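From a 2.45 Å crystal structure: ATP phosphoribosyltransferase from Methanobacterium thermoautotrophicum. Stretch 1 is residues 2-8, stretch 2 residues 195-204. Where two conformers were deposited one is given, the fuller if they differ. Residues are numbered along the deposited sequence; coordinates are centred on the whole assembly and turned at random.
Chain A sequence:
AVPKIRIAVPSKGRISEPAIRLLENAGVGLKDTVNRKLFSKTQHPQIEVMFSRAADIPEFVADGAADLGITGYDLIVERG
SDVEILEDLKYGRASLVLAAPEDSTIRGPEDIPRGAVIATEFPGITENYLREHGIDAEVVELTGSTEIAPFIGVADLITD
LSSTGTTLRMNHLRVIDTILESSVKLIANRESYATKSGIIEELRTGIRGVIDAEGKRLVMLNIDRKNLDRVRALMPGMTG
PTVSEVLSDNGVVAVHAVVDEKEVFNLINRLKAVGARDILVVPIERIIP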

ATOM      1  N   VAL A   2      -5.761 -13.746  40.905  1.00 59.81           N
ATOM      2  CA  VAL A   2      -4.454 -13.834  40.234  1.00 59.12           C
ATOM      3  C   VAL A   2      -4.302 -12.660  39.243  1.00 58.57           C
ATOM      4  O   VAL A   2      -5.262 -12.321  38.542  1.00 58.46           O
ATOM      5  CB  VAL A   2      -4.289 -15.191  39.478  1.00 59.20           C
ATOM      6  CG1 VAL A   2      -2.835 -15.445  39.113  1.00 58.98           C
ATOM      7  CG2 VAL A   2      -4.836 -16.366  40.305  1.00 59.19           C
ATOM      8  N   PRO A   3      -3.102 -12.038  39.179  1.00 57.88           N
ATOM      9  CA  PRO A   3      -2.963 -10.802  38.410  1.00 57.18           C
ATOM     10  C   PRO A   3      -2.566 -10.975  36.946  1.00 56.40           C
ATOM     11  O   PRO A   3      -1.699 -11.792  36.611  1.00 56.20           O
ATOM     12  CB  PRO A   3      -1.856 -10.043  39.160  1.00 57.39           C
ATOM     13  CG  PRO A   3      -1.139 -11.088  40.010  1.00 57.74           C
ATOM     14  CD  PRO A   3      -1.823 -12.415  39.811  1.00 57.94           C
ATOM     15  N   LYS A   4      -3.213 -10.185  36.093  1.00 55.54           N
ATOM     16  CA  LYS A   4      -2.873 -10.084  34.680  1.00 54.61           C
ATOM     17  C   LYS A   4      -2.005  -8.857  34.435  1.00 53.59           C
ATOM     18  O   LYS A   4      -2.159  -7.831  35.104  1.00 53.45           O
ATOM     19  CB  LYS A   4      -4.145  -9.975  33.829  1.00 54.80           C
ATOM     20  CG  LYS A   4      -4.926 -11.267  33.682  1.00 55.32           C
ATOM     21  CD  LYS A   4      -5.961 -11.163  32.570  1.00 55.78           C
ATOM     22  N   ILE A   5      -1.096  -8.959  33.472  1.00 52.40           N
ATOM     23  CA  ILE A   5      -0.367  -7.781  33.016  1.00 51.19           C
ATOM     24  C   ILE A   5      -0.576  -7.481  31.538  1.00 50.58           C
ATOM     25  O   ILE A   5      -0.808  -8.378  30.723  1.00 50.21           O
ATOM     26  CB  ILE A   5       1.154  -7.803  33.369  1.00 51.41           C
ATOM     27  CG1 ILE A   5       1.840  -9.056  32.815  1.00 50.95           C
ATOM     28  CG2 ILE A   5       1.358  -7.595  34.889  1.00 50.92           C
ATOM     29  CD1 ILE A   5       3.361  -9.003  32.816  1.00 50.58           C
ATOM     30  N   ARG A   6      -0.498  -6.197  31.217  1.00 49.65           N
ATOM     31  CA  ARG A   6      -0.622  -5.724  29.861  1.00 48.99           C
ATOM     32  C   ARG A   6       0.688  -5.048  29.498  1.00 48.35           C
ATOM     33  O   ARG A   6       1.141  -4.137  30.195  1.00 48.19           O
ATOM     34  CB  ARG A   6      -1.808  -4.757  29.751  1.00 48.89           C
ATOM     35  CG  ARG A   6      -2.055  -4.205  28.352  1.00 49.28           C
ATOM     36  CD  ARG A   6      -3.070  -3.067  28.367  1.00 49.27           C
ATOM     37  NE  ARG A   6      -4.418  -3.593  28.537  1.00 51.05           N
ATOM     38  CZ  ARG A   6      -5.446  -2.918  29.038  1.00 51.15           C
ATOM     39  NH1 ARG A   6      -6.620  -3.517  29.153  1.00 50.04           N
ATOM     40  NH2 ARG A   6      -5.302  -1.656  29.434  1.00 52.90           N
ATOM     41  N   ILE A   7       1.311  -5.526  28.425  1.00 47.90           N
ATOM     42  CA  ILE A   7       2.526  -4.906  27.888  1.00 47.43           C
ATOM     43  C   ILE A   7       2.271  -4.161  26.571  1.00 47.13           C
ATOM     44  O   ILE A   7       1.685  -4.707  25.620  1.00 47.14           O
ATOM     45  CB  ILE A   7       3.710  -5.905  27.765  1.00 47.41           C
ATOM     46  CG1 ILE A   7       4.917  -5.250  27.084  1.00 47.81           C
ATOM     47  CG2 ILE A   7       3.305  -7.165  27.034  1.00 47.00           C
ATOM     48  CD1 ILE A   7       6.268  -5.733  27.645  1.00 48.46           C
ATOM     49  N   ALA A   8       2.718  -2.911  26.547  1.00 46.49           N
ATOM     50  CA  ALA A   8       2.584  -2.042  25.398  1.00 46.25           C
ATOM     51  C   ALA A   8       3.726  -2.296  24.427  1.00 46.18           C
ATOM     52  O   ALA A   8       4.897  -2.167  24.772  1.00 46.04           O
ATOM     53  CB  ALA A   8       2.556  -0.583  25.839  1.00 46.10           C
ATOM     54  N   THR A 195       2.676  -4.230  42.970  1.00 45.10           N
ATOM     55  CA  THR A 195       1.493  -5.068  43.191  1.00 45.16           C
ATOM     56  C   THR A 195       1.490  -6.352  42.346  1.00 45.18           C
ATOM     57  O   THR A 195       0.736  -7.275  42.623  1.00 45.30           O
ATOM     58  CB  THR A 195       0.164  -4.273  42.985  1.00 45.06           C
ATOM     59  OG1 THR A 195       0.099  -3.756  41.646  1.00 45.25           O
ATOM     60  CG2 THR A 195       0.058  -3.111  43.979  1.00 44.66           C
ATOM     61  N   LYS A 196       2.344  -6.414  41.329  1.00 45.18           N
ATOM     62  CA  LYS A 196       2.374  -7.561  40.418  1.00 45.00           C
ATOM     63  C   LYS A 196       3.800  -8.023  40.080  1.00 44.90           C
ATOM     64  O   LYS A 196       4.074  -8.408  38.937  1.00 44.89           O
ATOM     65  CB  LYS A 196       1.626  -7.213  39.123  1.00 45.16           C
ATOM     66  CG  LYS A 196       0.232  -6.608  39.323  1.00 44.95           C
ATOM     67  CD  LYS A 196      -0.292  -6.031  38.021  1.00 44.66           C
ATOM     68  CE  LYS A 196      -1.767  -5.688  38.106  1.00 45.12           C
ATOM     69  NZ  LYS A 196      -2.207  -5.025  36.844  1.00 45.97           N
ATOM     70  N   SER A 197       4.691  -7.994  41.075  1.00 44.88           N
ATOM     71  CA  SER A 197       6.133  -8.237  40.868  1.00 44.86           C
ATOM     72  C   SER A 197       6.490  -9.665  40.490  1.00 44.92           C
ATOM     73  O   SER A 197       7.514  -9.890  39.864  1.00 45.06           O
ATOM     74  CB  SER A 197       6.943  -7.832  42.101  1.00 44.64           C
ATOM     75  OG  SER A 197       6.626  -8.659  43.202  1.00 43.90           O
ATOM     76  N   GLY A 198       5.660 -10.625  40.885  1.00 45.24           N
ATOM     77  CA  GLY A 198       5.886 -12.021  40.525  1.00 45.77           C
ATOM     78  C   GLY A 198       5.903 -12.185  39.019  1.00 46.26           C
ATOM     79  O   GLY A 198       6.954 -12.406  38.413  1.00 46.29           O
ATOM     80  N   ILE A 199       4.728 -12.042  38.419  1.00 46.60           N
ATOM     81  CA  ILE A 199       4.565 -12.143  36.973  1.00 46.96           C
ATOM     82  C   ILE A 199       5.476 -11.188  36.199  1.00 47.28           C
ATOM     83  O   ILE A 199       5.925 -11.511  35.095  1.00 47.45           O
ATOM     84  CB  ILE A 199       3.076 -11.941  36.555  1.00 46.93           C
ATOM     85  CG1 ILE A 199       2.871 -12.235  35.069  1.00 46.67           C
ATOM     86  CG2 ILE A 199       2.574 -10.539  36.907  1.00 46.84           C
ATOM     87  CD1 ILE A 199       3.206 -13.647  34.672  1.00 46.80           C
ATOM     88  N   ILE A 200       5.759 -10.019  36.772  1.00 47.54           N
ATOM     89  CA  ILE A 200       6.602  -9.052  36.070  1.00 47.51           C
ATOM     90  C   ILE A 200       8.022  -9.585  35.997  1.00 48.06           C
ATOM     91  O   ILE A 200       8.614  -9.627  34.916  1.00 48.19           O
ATOM     92  CB  ILE A 200       6.526  -7.617  36.676  1.00 47.49           C
ATOM     93  CG1 ILE A 200       5.175  -6.976  36.332  1.00 46.42           C
ATOM     94  CG2 ILE A 200       7.683  -6.750  36.179  1.00 46.83           C
ATOM     95  CD1 ILE A 200       5.020  -5.539  36.766  1.00 46.81           C
ATOM     96  N   GLU A 201       8.554 -10.021  37.140  1.00 48.59           N
ATOM     97  CA  GLU A 201       9.888 -10.628  37.178  1.00 48.91           C
ATOM     98  C   GLU A 201       9.952 -11.917  36.355  1.00 48.78           C
ATOM     99  O   GLU A 201      11.018 -12.281  35.852  1.00 49.27           O
ATOM    100  CB  GLU A 201      10.343 -10.891  38.616  1.00 48.99           C
ATOM    101  CG  GLU A 201      10.665  -9.623  39.429  1.00 50.37           C
ATOM    102  CD  GLU A 201      11.843  -8.820  38.879  1.00 51.11           C
ATOM    103  OE1 GLU A 201      11.774  -7.574  38.911  1.00 50.91           O
ATOM    104  OE2 GLU A 201      12.834  -9.427  38.422  1.00 51.61           O
ATOM    105  N   GLU A 202       8.818 -12.600  36.215  1.00 48.28           N
ATOM    106  CA  GLU A 202       8.751 -13.791  35.381  1.00 48.17           C
ATOM    107  C   GLU A 202       9.002 -13.438  33.904  1.00 48.20           C
ATOM    108  O   GLU A 202       9.831 -14.067  33.240  1.00 48.21           O
ATOM    109  CB  GLU A 202       7.418 -14.519  35.565  1.00 47.93           C
ATOM    110  CG  GLU A 202       7.327 -15.818  34.777  1.00 48.01           C
ATOM    111  CD  GLU A 202       6.000 -16.525  34.934  1.00 48.49           C
ATOM    112  OE1 GLU A 202       5.313 -16.300  35.957  1.00 49.21           O
ATOM    113  OE2 GLU A 202       5.649 -17.323  34.034  1.00 48.22           O
ATOM    114  N   LEU A 203       8.295 -12.429  33.406  1.00 48.04           N
ATOM    115  CA  LEU A 203       8.514 -11.929  32.058  1.00 48.35           C
ATOM    116  C   LEU A 203       9.919 -11.333  31.917  1.00 48.37           C
ATOM    117  O   LEU A 203      10.591 -11.538  30.894  1.00 48.60           O
ATOM    118  CB  LEU A 203       7.429 -10.909  31.667  1.00 48.15           C
ATOM    119  CG  LEU A 203       7.477 -10.308  30.253  1.00 48.56           C
ATOM    120  CD1 LEU A 203       7.457 -11.379  29.148  1.00 48.70           C
ATOM    121  CD2 LEU A 203       6.336  -9.335  30.049  1.00 48.72           C
ATOM    122  N   ARG A 204      10.362 -10.622  32.954  1.00 47.95           N
ATOM    123  CA  ARG A 204      11.689 -10.013  32.967  1.00 47.72           C
ATOM    124  C   ARG A 204      12.796 -11.062  32.874  1.00 47.79           C
ATOM    125  O   ARG A 204      13.759 -10.873  32.138  1.00 47.84           O
ATOM    126  CB  ARG A 204      11.866  -9.166  34.223  1.00 47.73           C
ATOM    127  CG  ARG A 204      13.005  -8.178  34.190  1.00 46.93           C
ATOM    128  CD  ARG A 204      13.042  -7.442  35.514  1.00 46.91           C
ATOM    129  NE  ARG A 204      14.135  -6.482  35.612  1.00 46.76           N
ATOM    130  CZ  ARG A 204      14.377  -5.730  36.686  1.00 47.58           C
ATOM    131  NH1 ARG A 204      15.393  -4.874  36.683  1.00 47.71           N
ATOM    132  NH2 ARG A 204      13.606  -5.828  37.768  1.00 46.57           N
TER

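How do the two backbones lie against each other? The strand of residues 5-8 and the helix of residues 197-204 run in broadly the same direction, their axes 42° apart and 10.2 Å at closest approach. That spacing leaves room for a layer of side chains between them. The CA atoms of Pro3 and Lys196 are 6.6 Å apart, and those of Ile5 and Ile199 7.7 Å. Within the helix, the first turn is tied by the bond from Ile200 N to Lys196 O, 3.2 Å long, and the later turns repeat the pattern.

Which residues of the first stretch face the second? The alternation of an extended chain decides it: Pro3, Ile5 and Ile7 point their CA-to-CB bonds toward the other stretch, while Lys4 and Arg6 point away. Lys196, just before the helix, and Ile199 and Leu203 within it point toward the first stretch; four residues apart, the last two share one side of the helix.

What holds the centre together? Ile5 gives up the most surface. Ile5 CG2 lies 3.8 Å from Ile199 CG2 and 4.1 Å from Ile200 CG1. Ile5 CD1 also packs 4.0 Å from Ile199 CG1 and reaches on to Leu203 CD2 at 4.1 Å. Further along, Ile7 CD1 meets the same Leu203 CD2 at 4.3 Å, so one leucine methyl touches two successive inward-facing strand residues.

Does anything polar join the stretches? Lys196 does, with a largely extended side chain whose chi2 to chi4 are all t. Its aliphatic part packs first: Lys196 CG lies 4.0 Å from Pro3 CB and Lys196 CD 3.9 Å from Ile5 CG2. The amine then makes a weak hydrogen bond, Lys196 NZ to Lys4 O at 3.3 Å, reaching the backbone of a residue whose own side chain starts out away from the helix.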